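Local structure of PcaV transcriptional regulator (Streptomyces coelicolor, 4G9Y) at residues Y25-T30 and N117-A122; L44-A49 and E60-D65; E71-L76 and L82-D87. The protein belongs to the MarR family, binds 3,4-dihydroxybenzoate, and probably regulates transcription as a dimeric winged helix-turn-helix protein that attaches to DNA. One frame throughout, in Å; residues are numbered along the deposited sequence.

Contact 1: Y25-T30 and N117-A122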
loop_
_atom_site.group_PDB
_atom_site.type_symbol
_atom_site.label_atom_id
_atom_site.label_comp_id
_atom_site.label_asym_id
_atom_site.label_seq_id
_atom_site.Cartn_x
_atom_site.Cartn_y
_atom_site.Cartn_z
ATOM N N TYR A 25 -5.356 -1.593 7.110
ATOM C CA TYR A 25 -4.748 -0.432 7.767
ATOM C C TYR A 25 -5.788 0.315 8.598
ATOM O O TYR A 25 -5.508 0.751 9.718
ATOM C CB TYR A 25 -4.126 0.498 6.712
ATOM C CG TYR A 25 -3.509 1.767 7.258
ATOM C CD1 TYR A 25 -4.212 2.965 7.256
ATOM C CD2 TYR A 25 -2.208 1.768 7.762
ATOM C CE1 TYR A 25 -3.638 4.131 7.750
ATOM C CE2 TYR A 25 -1.630 2.919 8.253
ATOM C CZ TYR A 25 -2.348 4.098 8.248
ATOM O OH TYR A 25 -1.769 5.245 8.736
ATOM N N LEU A 26 -6.993 0.447 8.057
ATOM C CA LEU A 26 -8.095 1.074 8.797
ATOM C C LEU A 26 -8.415 0.305 10.081
ATOM O O LEU A 26 -8.595 0.903 11.139
ATOM C CB LEU A 26 -9.348 1.192 7.914
ATOM C CG LEU A 26 -10.634 1.643 8.614
ATOM C CD1 LEU A 26 -10.545 3.100 9.031
ATOM C CD2 LEU A 26 -11.864 1.398 7.740
ATOM N N LEU A 27 -8.471 -1.021 10.001
ATOM C CA LEU A 27 -8.793 -1.812 11.188
ATOM C C LEU A 27 -7.671 -1.785 12.217
ATOM O O LEU A 27 -7.924 -1.830 13.418
ATOM C CB LEU A 27 -9.123 -3.259 10.822
ATOM C CG LEU A 27 -10.554 -3.569 10.376
ATOM C CD1 LEU A 27 -10.790 -5.062 10.510
ATOM C CD2 LEU A 27 -11.582 -2.789 11.194
ATOM N N TRP A 28 -6.428 -1.715 11.752
ATOM C CA TRP A 28 -5.315 -1.555 12.686
ATOM C C TRP A 28 -5.515 -0.293 13.504
ATOM O O TRP A 28 -5.354 -0.285 14.726
ATOM C CB TRP A 28 -3.967 -1.483 11.970
ATOM C CG TRP A 28 -2.785 -1.301 12.945
ATOM C CD1 TRP A 28 -2.367 -0.135 13.543
ATOM C CD2 TRP A 28 -1.900 -2.329 13.412
ATOM N NE1 TRP A 28 -1.273 -0.384 14.352
ATOM C CE2 TRP A 28 -0.972 -1.722 14.286
ATOM C CE3 TRP A 28 -1.793 -3.709 13.156
ATOM C CZ2 TRP A 28 0.035 -2.444 14.916
ATOM C CZ3 TRP A 28 -0.790 -4.421 13.787
ATOM C CH2 TRP A 28 0.110 -3.789 14.657
ATOM N N ASN A 29 -5.868 0.786 12.824
ATOM C CA ASN A 29 -6.009 2.060 13.493
ATOM C C ASN A 29 -7.233 2.130 14.408
ATOM O O ASN A 29 -7.202 2.795 15.441
ATOM C CB ASN A 29 -5.956 3.222 12.486
ATOM C CG ASN A 29 -4.535 3.526 12.052
ATOM O OD1 ASN A 29 -3.822 4.270 12.721
ATOM N ND2 ASN A 29 -4.094 2.904 10.963
ATOM N N THR A 30 -8.296 1.417 14.068
ATOM C CA THR A 30 -9.488 1.484 14.905
ATOM C C THR A 30 -9.517 0.398 15.989
ATOM O O THR A 30 -10.117 0.586 17.030
ATOM C CB THR A 30 -10.780 1.430 14.075
ATOM O OG1 THR A 30 -10.819 0.205 13.360
ATOM C CG2 THR A 30 -10.845 2.586 13.072
ATOM N N ASN A 117 -7.292 -9.265 13.537
ATOM C CA ASN A 117 -7.176 -10.135 12.371
ATOM C C ASN A 117 -8.297 -11.171 12.259
ATOM O O ASN A 117 -8.692 -11.542 11.162
ATOM C CB ASN A 117 -5.806 -10.811 12.328
ATOM C CG ASN A 117 -4.734 -9.868 11.860
ATOM O OD1 ASN A 117 -4.928 -9.117 10.891
ATOM N ND2 ASN A 117 -3.613 -9.859 12.558
ATOM N N GLN A 118 -8.811 -11.626 13.390
ATOM C CA GLN A 118 -9.975 -12.507 13.385
ATOM C C GLN A 118 -11.211 -11.753 12.873
ATOM O O GLN A 118 -11.975 -12.271 12.068
ATOM C CB GLN A 118 -10.209 -13.076 14.791
ATOM C CG GLN A 118 -11.663 -13.378 15.104
ATOM C CD GLN A 118 -11.827 -14.159 16.393
ATOM O OE1 GLN A 118 -10.854 -14.416 17.105
ATOM N NE2 GLN A 118 -13.061 -14.545 16.699
ATOM N N VAL A 119 -11.396 -10.518 13.331
ATOM C CA VAL A 119 -12.477 -9.675 12.818
ATOM C C VAL A 119 -12.327 -9.339 11.316
ATOM O O VAL A 119 -13.301 -9.342 10.563
ATOM C CB VAL A 119 -12.628 -8.394 13.682
ATOM C CG1 VAL A 119 -13.539 -7.369 13.015
ATOM C CG2 VAL A 119 -13.139 -8.756 15.070
ATOM N N PHE A 120 -11.107 -9.059 10.878
ATOM C CA PHE A 120 -10.820 -8.820 9.458
ATOM C C PHE A 120 -11.285 -9.961 8.527
ATOM O O PHE A 120 -11.838 -9.718 7.441
ATOM C CB PHE A 120 -9.308 -8.587 9.294
ATOM C CG PHE A 120 -8.880 -8.178 7.908
ATOM C CD1 PHE A 120 -9.267 -6.958 7.379
ATOM C CD2 PHE A 120 -8.045 -8.993 7.160
ATOM C CE1 PHE A 120 -8.839 -6.560 6.114
ATOM C CE2 PHE A 120 -7.615 -8.612 5.880
ATOM C CZ PHE A 120 -8.007 -7.389 5.360
ATOM N N LEU A 121 -11.043 -11.199 8.948
ATOM C CA LEU A 121 -11.392 -12.382 8.164
ATOM C C LEU A 121 -12.805 -12.901 8.463
ATOM O O LEU A 121 -13.295 -13.800 7.788
ATOM C CB LEU A 121 -10.380 -13.497 8.433
ATOM C CG LEU A 121 -8.959 -13.186 7.936
ATOM C CD1 LEU A 121 -8.017 -14.340 8.199
ATOM C CD2 LEU A 121 -8.995 -12.857 6.471
ATOM N N ALA A 122 -13.455 -12.324 9.465
ATOM C CA ALA A 122 -14.754 -12.831 9.942
ATOM C C ALA A 122 -15.966 -12.900 8.972
ATOM O O ALA A 122 -16.869 -13.688 9.215
ATOM C CB ALA A 122 -15.159 -12.124 11.216
#
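The F120 ring meets L27 at its edge: the methyl CD1 of L27 lies near the ring plane, 4.0 Å from F120 CD1, and does not rest over a face. H24, one turn before W28 on helix 13-31, also packs against this ring, edge to face. The contact belongs to the all-helical dimerisation domain of the MarR fold, where the helix containing L27 (13-31) crosses the end of helix 100-121. It is small and apolar, with no hydrogen bond between the segments. One methyl does most of the work, since L27 CD1 also touches the backbone at F120 CA (3.9 Å) and, more loosely, V119 CG1 at 4.4 Å. F120 has CG anti to its own backbone N (chi1 -174°), which carries the ring toward the earlier turns of helix 13-31, where it also meets L20, and leaves its rim beside the leucine. The second subunit adds to the packing, its A143 lying on L27 and its V139 on F120, which places the contact at the dimer interface. H24 binds 3,4-dihydroxybenzoate in the ligand-bound protein, though no ligand is bound to this chain; its NE2 is also hydrogen-bonded to N117 OD1, so H24 meets segment 117-122 twice. Farther round helix 13-31, the amide of N29 folds back over one face of the Y25 ring, with ND2 3.3 Å above its centre. The same ND2 donates to Y25 O at 2.9 Å (N-H...O 161°), above the carbonyl plane, while N29 N reaches Y25 O from the other face at 3.1 Å.

Contact 2: L44-A49 and E60-D65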
loop_
_atom_site.group_PDB
_atom_site.type_symbol
_atom_site.label_atom_id
_atom_site.label_comp_id
_atom_site.label_asym_id
_atom_site.label_seq_id
_atom_site.Cartn_x
_atom_site.Cartn_y
_atom_site.Cartn_z
ATOM N N LEU A 44 9.050 -3.983 18.360
ATOM C CA LEU A 44 8.855 -4.484 19.722
ATOM C C LEU A 44 8.822 -6.009 19.702
ATOM O O LEU A 44 9.420 -6.679 20.547
ATOM C CB LEU A 44 7.541 -3.967 20.315
ATOM C CG LEU A 44 7.339 -2.461 20.428
ATOM C CD1 LEU A 44 5.876 -2.172 20.792
ATOM C CD2 LEU A 44 8.294 -1.877 21.461
ATOM N N ASN A 45 8.100 -6.551 18.737
ATOM C CA ASN A 45 7.975 -7.993 18.618
ATOM C C ASN A 45 9.308 -8.702 18.399
ATOM O O ASN A 45 9.597 -9.721 19.042
ATOM C CB ASN A 45 6.994 -8.350 17.502
ATOM C CG ASN A 45 6.712 -9.837 17.443
ATOM O OD1 ASN A 45 7.112 -10.524 16.499
ATOM N ND2 ASN A 45 6.053 -10.348 18.472
ATOM N N ALA A 46 10.121 -8.164 17.496
ATOM C CA ALA A 46 11.449 -8.717 17.251
ATOM C C ALA A 46 12.319 -8.684 18.517
ATOM O O ALA A 46 13.126 -9.589 18.766
ATOM C CB ALA A 46 12.135 -7.953 16.118
ATOM N N LEU A 47 12.154 -7.643 19.325
ATOM C CA LEU A 47 13.009 -7.467 20.501
ATOM C C LEU A 47 12.551 -8.292 21.714
ATOM O O LEU A 47 13.329 -8.530 22.636
ATOM C CB LEU A 47 13.118 -5.982 20.862
ATOM C CG LEU A 47 13.928 -5.136 19.872
ATOM C CD1 LEU A 47 13.831 -3.661 20.249
ATOM C CD2 LEU A 47 15.391 -5.601 19.840
ATOM N N VAL A 48 11.285 -8.697 21.728
ATOM C CA VAL A 48 10.822 -9.675 22.711
ATOM C C VAL A 48 11.481 -11.032 22.440
ATOM O O VAL A 48 11.933 -11.728 23.357
ATOM C CB VAL A 48 9.287 -9.844 22.659
ATOM C CG1 VAL A 48 8.858 -11.004 23.534
ATOM C CG2 VAL A 48 8.592 -8.567 23.109
ATOM N N ALA A 49 11.542 -11.404 21.166
ATOM C CA ALA A 49 12.163 -12.661 20.780
ATOM C C ALA A 49 13.679 -12.647 20.966
ATOM O O ALA A 49 14.271 -13.665 21.322
ATOM C CB ALA A 49 11.789 -13.024 19.335
ATOM N N GLU A 60 16.704 -5.523 9.738
ATOM C CA GLU A 60 16.657 -6.690 8.866
ATOM C C GLU A 60 15.503 -7.630 9.209
ATOM O O GLU A 60 14.843 -8.123 8.309
ATOM C CB GLU A 60 17.987 -7.443 8.880
ATOM C CG GLU A 60 19.094 -6.736 8.134
ATOM C CD GLU A 60 20.444 -7.415 8.301
ATOM O OE1 GLU A 60 20.544 -8.415 9.052
ATOM O OE2 GLU A 60 21.414 -6.938 7.680
ATOM N N ARG A 61 15.259 -7.879 10.498
ATOM C CA ARG A 61 14.171 -8.786 10.902
ATOM C C ARG A 61 12.828 -8.300 10.421
ATOM O O ARG A 61 11.968 -9.098 10.066
ATOM C CB ARG A 61 14.051 -8.882 12.425
ATOM C CG ARG A 61 15.158 -9.601 13.104
ATOM C CD ARG A 61 14.940 -11.124 13.143
ATOM N NE ARG A 61 16.059 -11.665 13.898
ATOM C CZ ARG A 61 17.257 -11.888 13.377
ATOM N NH1 ARG A 61 17.470 -11.695 12.077
ATOM N NH2 ARG A 61 18.228 -12.341 14.150
ATOM N N VAL A 62 12.625 -6.989 10.478
ATOM C CA VAL A 62 11.315 -6.439 10.149
ATOM C C VAL A 62 11.242 -5.909 8.711
ATOM O O VAL A 62 10.201 -5.432 8.278
ATOM C CB VAL A 62 10.868 -5.364 11.174
ATOM C CG1 VAL A 62 10.807 -5.968 12.569
ATOM C CG2 VAL A 62 11.812 -4.178 11.172
ATOM N N GLY A 63 12.349 -6.009 7.978
ATOM C CA GLY A 63 12.390 -5.562 6.599
ATOM C C GLY A 63 12.290 -4.056 6.396
ATOM O O GLY A 63 11.578 -3.604 5.503
ATOM N N LEU A 64 13.006 -3.278 7.205
ATOM C CA LEU A 64 13.019 -1.815 7.059
ATOM C C LEU A 64 14.408 -1.314 6.720
ATOM O O LEU A 64 15.402 -1.867 7.191
ATOM C CB LEU A 64 12.572 -1.127 8.347
ATOM C CG LEU A 64 11.201 -1.436 8.939
ATOM C CD1 LEU A 64 11.032 -0.707 10.289
ATOM C CD2 LEU A 64 10.101 -1.055 7.971
ATOM N N ASP A 65 14.482 -0.249 5.928
ATOM C CA ASP A 65 15.772 0.342 5.584
ATOM C C ASP A 65 16.372 1.068 6.784
ATOM O O ASP A 65 15.678 1.322 7.770
ATOM C CB ASP A 65 15.657 1.275 4.371
ATOM C CG ASP A 65 14.642 2.392 4.573
ATOM O OD1 ASP A 65 14.677 3.071 5.619
ATOM O OD2 ASP A 65 13.805 2.597 3.669
#
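A46 and the pair R61 and V62 point their CB atoms at one another, and the whole contact turns on where the A46 methyl sits. A46 CB is 4.3 Å from R61 CB and also 4.3 Å from V62 CG1. These two partners are themselves 4.4 Å apart, so the three carbons form a nearly equilateral triangle: the alanine methyl faces the notch between two consecutive side chains and favours neither. Of the V62 branches only CG1 takes part; with chi1 at -59° it lies beside the backbone N and faces A46, whereas CG2 is turned away, 6.2 Å from A46 CB. R61 contributes the root of its side chain. Beyond CG the chain bends again (chi2 -85°) and takes the guanidinium off to a salt bridge between its NE and E50 OE2, while L53 packs against the same side chain. The small residue allows the backbones to approach, A46 CA and R61 CA being 6.9 Å apart. In the winged helix-turn-helix domain this joins helix 38-49 to helix 55-62, the first helix of the helix-turn-helix, whose second is 66-78. Away from A46, helix 38-49 turns V48 to L103 and H106 of helix 100-121, and N45 ND2 is hydrogen-bonded to H106 NE2. Past V62 the chain leaves the helix through a Schellman motif, with G63 at positive phi. After that turn D65 takes the N-cap position of helix 66-78, its OD1 accepting from T68 N and also hydrogen-bonded to S67 OG.

Contact 3: E71-L76 and L82-D87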
loop_
_atom_site.group_PDB
_atom_site.type_symbol
_atom_site.label_atom_id
_atom_site.label_comp_id
_atom_site.label_asym_id
_atom_site.label_seq_id
_atom_site.Cartn_x
_atom_site.Cartn_y
_atom_site.Cartn_z
ATOM N N GLU A 71 14.197 5.925 12.466
ATOM C CA GLU A 71 13.034 6.707 12.857
ATOM C C GLU A 71 12.131 5.944 13.841
ATOM O O GLU A 71 11.680 6.499 14.841
ATOM C CB GLU A 71 12.254 7.133 11.613
ATOM C CG GLU A 71 10.846 7.629 11.887
ATOM C CD GLU A 71 9.944 7.496 10.673
ATOM O OE1 GLU A 71 10.443 7.638 9.534
ATOM O OE2 GLU A 71 8.737 7.234 10.857
ATOM N N VAL A 72 11.865 4.674 13.554
ATOM C CA VAL A 72 11.045 3.848 14.444
ATOM C C VAL A 72 11.672 3.737 15.848
ATOM O O VAL A 72 11.007 3.945 16.869
ATOM C CB VAL A 72 10.828 2.441 13.847
ATOM C CG1 VAL A 72 10.265 1.489 14.896
ATOM C CG2 VAL A 72 9.911 2.514 12.625
ATOM N N VAL A 73 12.964 3.444 15.890
ATOM C CA VAL A 73 13.677 3.298 17.152
ATOM C C VAL A 73 13.676 4.593 17.959
ATOM O O VAL A 73 13.473 4.568 19.172
ATOM C CB VAL A 73 15.113 2.804 16.916
ATOM C CG1 VAL A 73 15.990 3.066 18.130
ATOM C CG2 VAL A 73 15.094 1.326 16.540
ATOM N N SER A 74 13.876 5.725 17.287
ATOM C CA SER A 74 13.832 7.021 17.971
ATOM C C SER A 74 12.466 7.268 18.613
ATOM O O SER A 74 12.367 7.739 19.761
ATOM C CB SER A 74 14.173 8.156 16.999
ATOM O OG SER A 74 13.911 9.418 17.588
ATOM N N ARG A 75 11.408 6.944 17.876
ATOM C CA ARG A 75 10.060 7.149 18.384
ATOM C C ARG A 75 9.732 6.233 19.559
ATOM O O ARG A 75 9.214 6.690 20.559
ATOM C CB ARG A 75 9.024 7.002 17.265
ATOM C CG ARG A 75 9.084 8.162 16.292
ATOM C CD ARG A 75 8.044 8.078 15.198
ATOM N NE ARG A 75 8.290 9.101 14.183
ATOM C CZ ARG A 75 7.666 9.165 13.011
ATOM N NH1 ARG A 75 6.748 8.261 12.692
ATOM N NH2 ARG A 75 7.964 10.134 12.155
ATOM N N LEU A 76 10.052 4.948 19.442
ATOM C CA LEU A 76 9.821 4.008 20.539
ATOM C C LEU A 76 10.654 4.396 21.764
ATOM O O LEU A 76 10.216 4.240 22.906
ATOM C CB LEU A 76 10.126 2.573 20.089
ATOM C CG LEU A 76 9.215 2.048 18.971
ATOM C CD1 LEU A 76 9.661 0.668 18.480
ATOM C CD2 LEU A 76 7.778 1.991 19.428
ATOM N N LEU A 82 11.654 1.446 24.555
ATOM C CA LEU A 82 12.911 0.736 24.347
ATOM C C LEU A 82 14.106 1.576 24.735
ATOM O O LEU A 82 14.029 2.807 24.764
ATOM C CB LEU A 82 13.040 0.197 22.905
ATOM C CG LEU A 82 13.230 1.037 21.641
ATOM C CD1 LEU A 82 14.561 1.774 21.587
ATOM C CD2 LEU A 82 13.113 0.123 20.418
ATOM N N ASP A 83 15.205 0.898 25.046
ATOM C CA ASP A 83 16.473 1.551 25.348
ATOM C C ASP A 83 17.522 1.149 24.319
ATOM O O ASP A 83 17.455 0.072 23.729
ATOM C CB ASP A 83 16.964 1.184 26.748
ATOM C CG ASP A 83 16.151 1.866 27.854
ATOM O OD1 ASP A 83 15.610 2.974 27.611
ATOM O OD2 ASP A 83 16.040 1.293 28.960
ATOM N N LYS A 84 18.497 2.021 24.124
ATOM C CA LYS A 84 19.510 1.839 23.098
ATOM C C LYS A 84 20.852 2.024 23.776
ATOM O O LYS A 84 21.069 3.015 24.468
ATOM C CB LYS A 84 19.297 2.880 21.997
ATOM C CG LYS A 84 20.311 2.891 20.862
ATOM C CD LYS A 84 19.763 3.736 19.709
ATOM C CE LYS A 84 20.734 3.848 18.546
ATOM N NZ LYS A 84 20.098 4.516 17.371
ATOM N N VAL A 85 21.736 1.048 23.612
ATOM C CA VAL A 85 23.064 1.096 24.219
ATOM C C VAL A 85 24.122 0.902 23.138
ATOM O O VAL A 85 23.998 0.020 22.304
ATOM C CB VAL A 85 23.227 -0.020 25.278
ATOM C CG1 VAL A 85 24.678 -0.198 25.660
ATOM C CG2 VAL A 85 22.387 0.274 26.501
ATOM N N ARG A 86 25.155 1.732 23.138
ATOM C CA ARG A 86 26.279 1.522 22.239
ATOM C C ARG A 86 26.956 0.205 22.615
ATOM O O ARG A 86 27.216 -0.048 23.791
ATOM C CB ARG A 86 27.258 2.686 22.353
ATOM C CG ARG A 86 28.456 2.599 21.442
ATOM C CD ARG A 86 29.313 3.839 21.607
ATOM N NE ARG A 86 30.669 3.654 21.101
ATOM C CZ ARG A 86 31.658 3.108 21.802
ATOM N NH1 ARG A 86 31.435 2.681 23.038
ATOM N NH2 ARG A 86 32.867 2.982 21.267
ATOM N N ASP A 87 27.208 -0.643 21.624
ATOM C CA ASP A 87 27.811 -1.956 21.866
ATOM C C ASP A 87 29.209 -1.798 22.467
ATOM O O ASP A 87 30.069 -1.135 21.879
ATOM C CB ASP A 87 27.865 -2.755 20.557
ATOM C CG ASP A 87 28.262 -4.221 20.752
ATOM O OD1 ASP A 87 28.769 -4.595 21.832
ATOM O OD2 ASP A 87 28.074 -5.008 19.799
#
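Helix 66-78, in the position of the DNA-recognition helix of MarR proteins, packs here on strand 82-86, the first strand of the wing. The axes of 71-76 and 82-86 come within 8.3 Å, and their directions differ by 117°, so the chain runs steeply across the helix after its turn. The contact is mainly apolar, with L82 carrying the largest share. Its CG stands between the backbone N and the carbonyl carbon (chi1 69°), a crowded rotamer that directs the two methyls at two different residues of the helix. CD1 reaches V73, touching CG1 at 4.0 Å and lying 3.8 Å from the carbonyl oxygen V73 O. L76 is met by the branch point and the other methyl: L82 CG is 3.8 Å from L76 CB, and L82 CD2 is 4.0 Å from L76 CD1, the two leucines meeting aslant. V73 and L82, in contrast, cross at about a right angle. An alanine at L82 would take away CG and both methyls and would probably open a gap between the strand and the helix side chains V73 and L76, which would lose their main apolar partner on the strand. L96 of the second wing strand also lies on V73, and V43 of helix 38-49 on L76, so the leucine belongs to a buried core beneath the wing. On the rim, K84 runs out fully extended across V73, its CD 4.1 Å from V73 CG1, and hydrogen-bonds through NZ to Q55 OE1. On the helix itself, E71 and R75 form a salt bridge held by charge alone: E71 OE2 is 2.9 Å from R75 NH1 but well out of the guanidinium plane, with E71 CD 3.5 Å above one face of the R75 guanidinium, offset toward its rim.

In the fold
Of the three, contact 1 joins the segments farthest apart in sequence, and the other two are nested inside its loop; contact 2 finishes before contact 3 begins. Contacts 2 and 3 have centres 12 Å apart and are in touch through neighbouring residues: L47 CD1 touches L82 CD2 at 3.9 Å, L64 CD1 touches V72 CG2 at 4.1 Å, and helices 55-62 and 66-78 follow directly in sequence. Both lie in the winged helix-turn-helix part. Contact 1 stands apart, its centre 22 Å from contact 2 and 28 Å from contact 3, in the dimerisation part. Helices 13-31 and 38-49, consecutive in the chain, lead from one part to the other, and 3,4-dihydroxybenzoate-binding residues occur on both.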